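Local coordinates for protein gamma-glutamyltranspeptidase (Streptomyces lincolnensis, PDB 6J3A) that probably transfers or hydrolyses gamma-glutamyl groups, as an LmbA-like member of the gamma-glutamyltranspeptidase family within the Ntn-hydrolase clan, at residues 42-47 with 113-118; 325-330 with 358-363; 542-545 with 551-554. All coordinates share one frame; numbering follows the deposited sequence.

Contact 1. Residues 42-47 with 113-118; sequences AGAFVL and DAWMLL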
loop_
_atom_site.group_PDB
_atom_site.type_symbol
_atom_site.label_atom_id
_atom_site.label_comp_id
_atom_site.label_asym_id
_atom_site.label_seq_id
_atom_site.Cartn_x
_atom_site.Cartn_y
_atom_site.Cartn_z
ATOM N N ALA A 42 2.354 -8.184 -17.798
ATOM C CA ALA A 42 3.593 -7.786 -17.113
ATOM C C ALA A 42 3.660 -8.281 -15.678
ATOM O O ALA A 42 4.640 -8.909 -15.272
ATOM C CB ALA A 42 3.739 -6.286 -17.130
ATOM N N GLY A 43 2.607 -7.992 -14.925
ATOM C CA GLY A 43 2.501 -8.436 -13.538
ATOM C C GLY A 43 2.626 -9.940 -13.371
ATOM O O GLY A 43 3.235 -10.409 -12.417
ATOM N N ALA A 44 2.057 -10.692 -14.309
ATOM C CA ALA A 44 2.031 -12.156 -14.237
ATOM C C ALA A 44 3.414 -12.764 -14.343
ATOM O O ALA A 44 3.733 -13.708 -13.632
ATOM C CB ALA A 44 1.143 -12.721 -15.326
ATOM N N PHE A 45 4.222 -12.222 -15.244
ATOM C CA PHE A 45 5.597 -12.672 -15.411
ATOM C C PHE A 45 6.489 -12.205 -14.257
ATOM O O PHE A 45 7.455 -12.872 -13.907
ATOM C CB PHE A 45 6.144 -12.248 -16.779
ATOM C CG PHE A 45 5.633 -13.096 -17.915
ATOM C CD1 PHE A 45 4.360 -12.903 -18.422
ATOM C CD2 PHE A 45 6.419 -14.112 -18.458
ATOM C CE1 PHE A 45 3.879 -13.695 -19.459
ATOM C CE2 PHE A 45 5.948 -14.901 -19.502
ATOM C CZ PHE A 45 4.673 -14.696 -20.004
ATOM N N VAL A 46 6.174 -11.064 -13.665
ATOM C CA VAL A 46 6.831 -10.667 -12.426
ATOM C C VAL A 46 6.491 -11.676 -11.316
ATOM O O VAL A 46 7.382 -12.113 -10.589
ATOM C CB VAL A 46 6.484 -9.210 -12.041
ATOM C CG1 VAL A 46 6.932 -8.882 -10.621
ATOM C CG2 VAL A 46 7.138 -8.249 -13.030
ATOM N N LEU A 47 5.225 -12.069 -11.217
ATOM C CA LEU A 47 4.810 -13.068 -10.223
ATOM C C LEU A 47 5.568 -14.390 -10.306
ATOM O O LEU A 47 5.850 -15.004 -9.269
ATOM C CB LEU A 47 3.312 -13.349 -10.320
ATOM C CG LEU A 47 2.379 -12.279 -9.762
ATOM C CD1 LEU A 47 0.952 -12.581 -10.179
ATOM C CD2 LEU A 47 2.476 -12.203 -8.249
ATOM N N ASP A 113 0.647 -19.551 -23.126
ATOM C CA ASP A 113 -0.171 -19.292 -24.316
ATOM C C ASP A 113 -1.352 -18.367 -24.003
ATOM O O ASP A 113 -1.700 -17.507 -24.813
ATOM C CB ASP A 113 -0.680 -20.587 -24.947
ATOM C CG ASP A 113 -1.146 -20.383 -26.380
ATOM O OD1 ASP A 113 -0.286 -20.124 -27.260
ATOM O OD2 ASP A 113 -2.374 -20.458 -26.634
ATOM N N ALA A 114 -1.944 -18.549 -22.823
ATOM C CA ALA A 114 -3.024 -17.699 -22.347
ATOM C C ALA A 114 -2.631 -16.230 -22.260
ATOM O O ALA A 114 -3.358 -15.375 -22.747
ATOM C CB ALA A 114 -3.527 -18.188 -20.999
ATOM N N TRP A 115 -1.487 -15.938 -21.649
ATOM C CA TRP A 115 -1.002 -14.553 -21.550
ATOM C C TRP A 115 -0.628 -13.984 -22.920
ATOM O O TRP A 115 -0.753 -12.777 -23.153
ATOM C CB TRP A 115 0.203 -14.456 -20.602
ATOM C CG TRP A 115 -0.119 -14.733 -19.160
ATOM C CD1 TRP A 115 0.418 -15.712 -18.366
ATOM C CD2 TRP A 115 -1.049 -14.018 -18.338
ATOM N NE1 TRP A 115 -0.121 -15.649 -17.099
ATOM C CE2 TRP A 115 -1.026 -14.621 -17.058
ATOM C CE3 TRP A 115 -1.896 -12.926 -18.557
ATOM C CZ2 TRP A 115 -1.813 -14.168 -16.007
ATOM C CZ3 TRP A 115 -2.680 -12.472 -17.505
ATOM C CH2 TRP A 115 -2.635 -13.097 -16.245
ATOM N N MET A 116 -0.161 -14.852 -23.815
ATOM C CA MET A 116 0.164 -14.443 -25.174
ATOM C C MET A 116 -1.105 -14.093 -25.918
ATOM O O MET A 116 -1.129 -13.124 -26.662
ATOM C CB MET A 116 0.912 -15.548 -25.933
ATOM C CG MET A 116 2.366 -15.756 -25.541
ATOM S SD MET A 116 3.344 -14.255 -25.355
ATOM C CE MET A 116 3.190 -14.013 -23.587
ATOM N N LEU A 117 -2.150 -14.895 -25.726
ATOM C CA LEU A 117 -3.441 -14.619 -26.359
ATOM C C LEU A 117 -4.006 -13.295 -25.876
ATOM O O LEU A 117 -4.462 -12.478 -26.679
ATOM C CB LEU A 117 -4.469 -15.727 -26.088
ATOM C CG LEU A 117 -4.811 -16.701 -27.222
ATOM C CD1 LEU A 117 -6.012 -17.534 -26.811
ATOM C CD2 LEU A 117 -5.117 -16.036 -28.557
ATOM N N LEU A 118 -3.976 -13.100 -24.561
ATOM C CA LEU A 118 -4.441 -11.857 -23.958
ATOM C C LEU A 118 -3.723 -10.651 -24.555
ATOM O O LEU A 118 -4.355 -9.718 -25.039
ATOM C CB LEU A 118 -4.258 -11.891 -22.442
ATOM C CG LEU A 118 -5.018 -10.791 -21.686
ATOM C CD1 LEU A 118 -6.531 -10.955 -21.755
ATOM C CD2 LEU A 118 -4.580 -10.770 -20.236
#

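Contact 2. Residues 325-330 with 358-363; sequences EVPLDE and GGRTAR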
loop_
_atom_site.group_PDB
_atom_site.type_symbol
_atom_site.label_atom_id
_atom_site.label_comp_id
_atom_site.label_asym_id
_atom_site.label_seq_id
_atom_site.Cartn_x
_atom_site.Cartn_y
_atom_site.Cartn_z
ATOM N N GLU A 325 -20.179 -34.079 -19.308
ATOM C CA GLU A 325 -21.066 -32.917 -19.253
ATOM C C GLU A 325 -21.411 -32.635 -17.782
ATOM O O GLU A 325 -21.522 -33.560 -16.973
ATOM C CB GLU A 325 -22.332 -33.158 -20.090
ATOM N N VAL A 326 -21.536 -31.359 -17.433
ATOM C CA VAL A 326 -21.914 -30.973 -16.067
ATOM C C VAL A 326 -23.306 -30.332 -16.092
ATOM O O VAL A 326 -23.570 -29.471 -16.935
ATOM C CB VAL A 326 -20.890 -30.008 -15.430
ATOM C CG1 VAL A 326 -21.198 -29.789 -13.945
ATOM C CG2 VAL A 326 -19.476 -30.554 -15.592
ATOM N N PRO A 327 -24.200 -30.742 -15.168
ATOM C CA PRO A 327 -25.544 -30.214 -15.193
ATOM C C PRO A 327 -25.589 -28.932 -14.364
ATOM O O PRO A 327 -26.183 -28.885 -13.284
ATOM C CB PRO A 327 -26.356 -31.355 -14.578
ATOM C CG PRO A 327 -25.445 -31.910 -13.546
ATOM C CD PRO A 327 -24.039 -31.705 -14.059
ATOM N N LEU A 328 -24.966 -27.891 -14.900
ATOM C CA LEU A 328 -24.800 -26.630 -14.183
ATOM C C LEU A 328 -26.115 -25.857 -14.019
ATOM O O LEU A 328 -26.445 -25.421 -12.916
ATOM C CB LEU A 328 -23.763 -25.768 -14.905
ATOM C CG LEU A 328 -23.310 -24.484 -14.217
ATOM C CD1 LEU A 328 -22.624 -24.779 -12.896
ATOM C CD2 LEU A 328 -22.393 -23.705 -15.144
ATOM N N ASP A 329 -26.840 -25.694 -15.123
ATOM C CA ASP A 329 -28.158 -25.028 -15.135
ATOM C C ASP A 329 -29.063 -25.559 -14.038
ATOM O O ASP A 329 -29.674 -24.791 -13.307
ATOM C CB ASP A 329 -28.870 -25.230 -16.471
ATOM C CG ASP A 329 -28.098 -24.664 -17.643
ATOM O OD1 ASP A 329 -27.263 -23.750 -17.450
ATOM O OD2 ASP A 329 -28.331 -25.151 -18.769
ATOM N N GLU A 330 -29.127 -26.882 -13.935
ATOM C CA GLU A 330 -29.941 -27.555 -12.922
ATOM C C GLU A 330 -29.428 -27.328 -11.496
ATOM O O GLU A 330 -30.218 -27.101 -10.581
ATOM C CB GLU A 330 -30.067 -29.052 -13.262
ATOM C CG GLU A 330 -30.966 -29.286 -14.477
ATOM C CD GLU A 330 -30.731 -30.604 -15.188
ATOM O OE1 GLU A 330 -30.271 -30.576 -16.345
ATOM O OE2 GLU A 330 -31.011 -31.666 -14.608
ATOM N N GLY A 358 -31.613 -32.997 -11.740
ATOM C CA GLY A 358 -32.414 -33.636 -12.789
ATOM C C GLY A 358 -32.720 -35.099 -12.552
ATOM O O GLY A 358 -32.954 -35.848 -13.504
ATOM N N GLY A 359 -32.705 -35.504 -11.283
ATOM C CA GLY A 359 -32.846 -36.908 -10.906
ATOM C C GLY A 359 -31.603 -37.788 -11.059
ATOM O O GLY A 359 -31.645 -38.965 -10.686
ATOM N N ARG A 360 -30.500 -37.238 -11.582
ATOM C CA ARG A 360 -29.271 -38.012 -11.805
ATOM C C ARG A 360 -28.681 -38.486 -10.477
ATOM O O ARG A 360 -28.692 -37.746 -9.495
ATOM C CB ARG A 360 -28.236 -37.197 -12.583
ATOM C CG ARG A 360 -28.540 -37.063 -14.067
ATOM C CD ARG A 360 -27.363 -36.459 -14.842
ATOM N NE ARG A 360 -27.819 -35.569 -15.913
ATOM C CZ ARG A 360 -28.429 -34.394 -15.725
ATOM N NH1 ARG A 360 -28.809 -33.672 -16.770
ATOM N NH2 ARG A 360 -28.676 -33.928 -14.500
ATOM N N THR A 361 -28.204 -39.731 -10.455
ATOM C CA THR A 361 -27.603 -40.320 -9.261
ATOM C C THR A 361 -26.140 -39.909 -9.222
ATOM O O THR A 361 -25.427 -40.019 -10.227
ATOM C CB THR A 361 -27.677 -41.859 -9.260
ATOM O OG1 THR A 361 -29.004 -42.283 -9.601
ATOM C CG2 THR A 361 -27.300 -42.426 -7.879
ATOM N N ALA A 362 -25.707 -39.451 -8.051
ATOM C CA ALA A 362 -24.347 -38.984 -7.838
ATOM C C ALA A 362 -23.388 -40.167 -7.736
ATOM O O ALA A 362 -23.590 -41.069 -6.910
ATOM C CB ALA A 362 -24.288 -38.152 -6.569
ATOM N N ARG A 363 -22.361 -40.164 -8.584
ATOM C CA ARG A 363 -21.301 -41.167 -8.515
ATOM C C ARG A 363 -19.995 -40.524 -8.071
ATOM O O ARG A 363 -19.477 -39.602 -8.714
ATOM C CB ARG A 363 -21.099 -41.917 -9.835
ATOM C CG ARG A 363 -20.769 -43.397 -9.604
ATOM C CD ARG A 363 -19.673 -43.949 -10.500
ATOM N NE ARG A 363 -20.151 -44.193 -11.858
ATOM C CZ ARG A 363 -19.479 -44.864 -12.794
ATOM N NH1 ARG A 363 -20.026 -45.020 -13.999
ATOM N NH2 ARG A 363 -18.274 -45.387 -12.540
#

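Contact 3. Residues 542-545 with 551-554; sequences SFPG and GMRP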
loop_
_atom_site.group_PDB
_atom_site.type_symbol
_atom_site.label_atom_id
_atom_site.label_comp_id
_atom_site.label_asym_id
_atom_site.label_seq_id
_atom_site.Cartn_x
_atom_site.Cartn_y
_atom_site.Cartn_z
ATOM N N SER A 542 -14.518 -29.972 5.191
ATOM C CA SER A 542 -15.393 -31.147 5.229
ATOM C C SER A 542 -15.809 -31.585 3.820
ATOM O O SER A 542 -16.976 -31.564 3.455
ATOM C CB SER A 542 -16.605 -30.886 6.123
ATOM O OG SER A 542 -17.306 -32.086 6.368
ATOM N N PHE A 543 -14.811 -32.016 3.062
ATOM C CA PHE A 543 -14.954 -32.492 1.679
ATOM C C PHE A 543 -13.568 -32.998 1.249
ATOM O O PHE A 543 -12.569 -32.592 1.847
ATOM C CB PHE A 543 -15.401 -31.354 0.758
ATOM C CG PHE A 543 -14.539 -30.132 0.864
ATOM C CD1 PHE A 543 -13.307 -30.078 0.210
ATOM C CD2 PHE A 543 -14.933 -29.053 1.644
ATOM C CE1 PHE A 543 -12.487 -28.972 0.330
ATOM C CE2 PHE A 543 -14.125 -27.936 1.756
ATOM C CZ PHE A 543 -12.898 -27.895 1.101
ATOM N N PRO A 544 -13.483 -33.868 0.224
ATOM C CA PRO A 544 -12.155 -34.323 -0.226
ATOM C C PRO A 544 -11.336 -33.213 -0.888
ATOM O O PRO A 544 -11.801 -32.591 -1.855
ATOM C CB PRO A 544 -12.477 -35.421 -1.245
ATOM C CG PRO A 544 -13.876 -35.170 -1.657
ATOM C CD PRO A 544 -14.566 -34.584 -0.467
ATOM N N GLY A 545 -10.131 -32.983 -0.365
ATOM C CA GLY A 545 -9.256 -31.933 -0.868
ATOM C C GLY A 545 -8.801 -32.203 -2.293
ATOM O O GLY A 545 -8.722 -33.361 -2.715
ATOM N N GLY A 551 -7.175 -36.161 1.403
ATOM C CA GLY A 551 -8.069 -36.450 2.520
ATOM C C GLY A 551 -9.231 -35.457 2.670
ATOM O O GLY A 551 -9.318 -34.448 1.964
ATOM N N MET A 552 -10.156 -35.788 3.564
ATOM C CA MET A 552 -11.147 -34.830 4.078
ATOM C C MET A 552 -11.171 -34.830 5.605
ATOM O O MET A 552 -10.774 -35.811 6.235
ATOM C CB MET A 552 -12.535 -35.131 3.501
ATOM C CG MET A 552 -13.510 -35.936 4.342
ATOM S SD MET A 552 -15.072 -36.154 3.455
ATOM C CE MET A 552 -16.223 -35.445 4.630
ATOM N N ARG A 553 -11.623 -33.724 6.187
ATOM C CA ARG A 553 -11.715 -33.596 7.644
ATOM C C ARG A 553 -13.169 -33.328 8.022
ATOM O O ARG A 553 -13.627 -32.189 7.931
ATOM C CB ARG A 553 -10.793 -32.484 8.139
ATOM C CG ARG A 553 -9.318 -32.736 7.839
ATOM C CD ARG A 553 -8.502 -31.448 7.730
ATOM N NE ARG A 553 -7.841 -31.048 8.990
ATOM C CZ ARG A 553 -7.758 -29.800 9.490
ATOM N NH1 ARG A 553 -8.326 -28.753 8.883
ATOM N NH2 ARG A 553 -7.110 -29.590 10.639
ATOM N N PRO A 554 -13.910 -34.384 8.417
ATOM C CA PRO A 554 -15.343 -34.237 8.671
ATOM C C PRO A 554 -15.676 -33.210 9.745
ATOM O O PRO A 554 -15.061 -33.212 10.810
ATOM C CB PRO A 554 -15.768 -35.638 9.129
ATOM C CG PRO A 554 -14.786 -36.555 8.502
ATOM C CD PRO A 554 -13.492 -35.800 8.502
#

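Contact 1. Residues 42-47 with 113-118
A44 and W115, their CA atoms 8.3 Å apart, mark the nearest backbone approach of two roughly antiparallel helices, 36-50 and 111-122, whose axes come within 11.2 Å over these segments and make an angle of 159°. They form a buried helix pair, consistent with the helical layers that flank the sheets in the Ntn-hydrolase fold. So wide a spacing calls for a large side chain, and W115 spans it. Its indole is laid over the methyl of A44 in a CH-pi contact: A44 CB lies 3.7 Å from the centroid of the W115 six-membered ring. The methyl is offset toward the rim, so A44 CB is just 3.4 Å from W115 CZ2. A small alanine suits this place because its helix can present a single methyl to the indole face.

F45, on the same helix, fills the flank of the pair. With CG beside its own backbone N (chi1 -77°), its ring reaches past W115 and turns its edge to the indole face. The result is an offset edge-to-face pair, with the F45 ring centroid 5.7 Å from that of the W115 five-membered ring and the planes inclined at 61°. H48 and W192 add further edge-to-face partners for F45, and A134 of helix 127-140 also touches it. M116, a flexible chain bent at two torsions, folds back toward the same phenyl ring while also packing on L127 and I209. Its methyl arrives obliquely, M116 CE lying 3.9 Å from F45 CZ.

Contact 2. Residues 325-330 with 358-363
E330 and R360 both start with CG beside the backbone N, and their chains then part ways in shape. E330 (chi1 -71°) runs out extended, whereas R360 bends at chi3 and so brings the edge of its guanidinium to the carboxylate, the two side chains crossing at about a right angle. The salt bridge that follows uses both terminal nitrogens but is long. R360 NH2 donates to E330 OE2 at 3.3 Å, and a weak second bond joins R360 NH1 to E330 OE1 at 3.5 Å, although that one is almost straight. The groups are not coplanar: their planes lie 36° apart, and NH2 reaches OE2 from 45° above the carboxylate plane. This twist, together with the lengths, suggests an electrostatic pairing more than a snug two-toothed fit.

P327 covers one face of the same guanidinium, its CB 3.5 Å from R360 NH2. P327 stands at the N-cap position, just before the short helix 328-331, and is the centre of an inverse gamma turn, in which L328 N makes a weak bond to V326 O. Its ring offers a rigid apolar surface to the flat, delocalised cation, and lacking an amide hydrogen costs it nothing at the head of a helix. E330, within that helix, suits its place because its extended chain is long enough to reach the guanidinium.

The other side of the contact is a surface loop following helix 334-341. W319 of helix 299-319 packs against R360, and P357 touches both P327 and E330. At G358, a positive phi suits glycine, and with no side chain in between, E330 OE2 comes to 3.0 Å from G358 CA.

Contact 3. Residues 542-545 with 551-554
M552 meets F543 and P544 where segments 542-545 and 551-554 run past each other in nearly opposite directions, 171° apart. Both lie in the long turn between strands 538-540 and 556-560, so the chain doubles back on itself in a hairpin-like excursion. The tight packing centres on M552, which runs along 542-544. M552 CB presses to 3.0 Å from F543 O, a close contact. Its chi1 of 98° falls away from a normal staggered value, and the unbranched chain then runs straight before bending at chi3. The sulfur thereby lies along the F543 backbone, with M552 SD 4.1 Å from F543 CA, while M552 CE ends 3.9 Å from S542 OG. The flexible, unbranched methionine follows this irregular main chain.

Beside it, G545 N donates to G551 O over 2.9 Å in an almost straight bond (173°). The CB atoms of F543 and P544 point away from the other segment. The F543 ring lies against M313 and R316 of helix 299-319, but P544 CD still touches the sulfur, 4.3 Å from M552 SD.

R553 and P554, partly exposed and little covered by the other segment, form the looser side. There S542 CA approaches R553 O at 3.4 Å in a CA-H...O contact, and S542 OG is hydrogen-bonded to G555 N. The R553 side chain leads away to a salt bridge with D541, and the backbone of M552 bonds to that of L370.

P544 and P554 have no amide hydrogen to give, which restricts regular strand pairing. With a single conventional hydrogen bond between the segments, apolar packing, CA-H...O contacts and outside partners must share in holding the turn.

The three contacts follow one another along the chain without interleaving, contact 1 closing before contact 2 opens and contact 2 before contact 3. Contact 1 is buried between helices 36-50 and 111-122, on the opposite side of the chain's centre from contact 3, the two centres lying about 33 Å apart. Contact 2 is about 35 Å from contact 1, also centre to centre. Contacts 2 and 3 are closer neighbours, with nearest atoms about 10 Å apart, and helix 299-319 touches both, W319 meeting R360, and M313 and R316 meeting F543. Contact 1 lies apart, in a different group of helices.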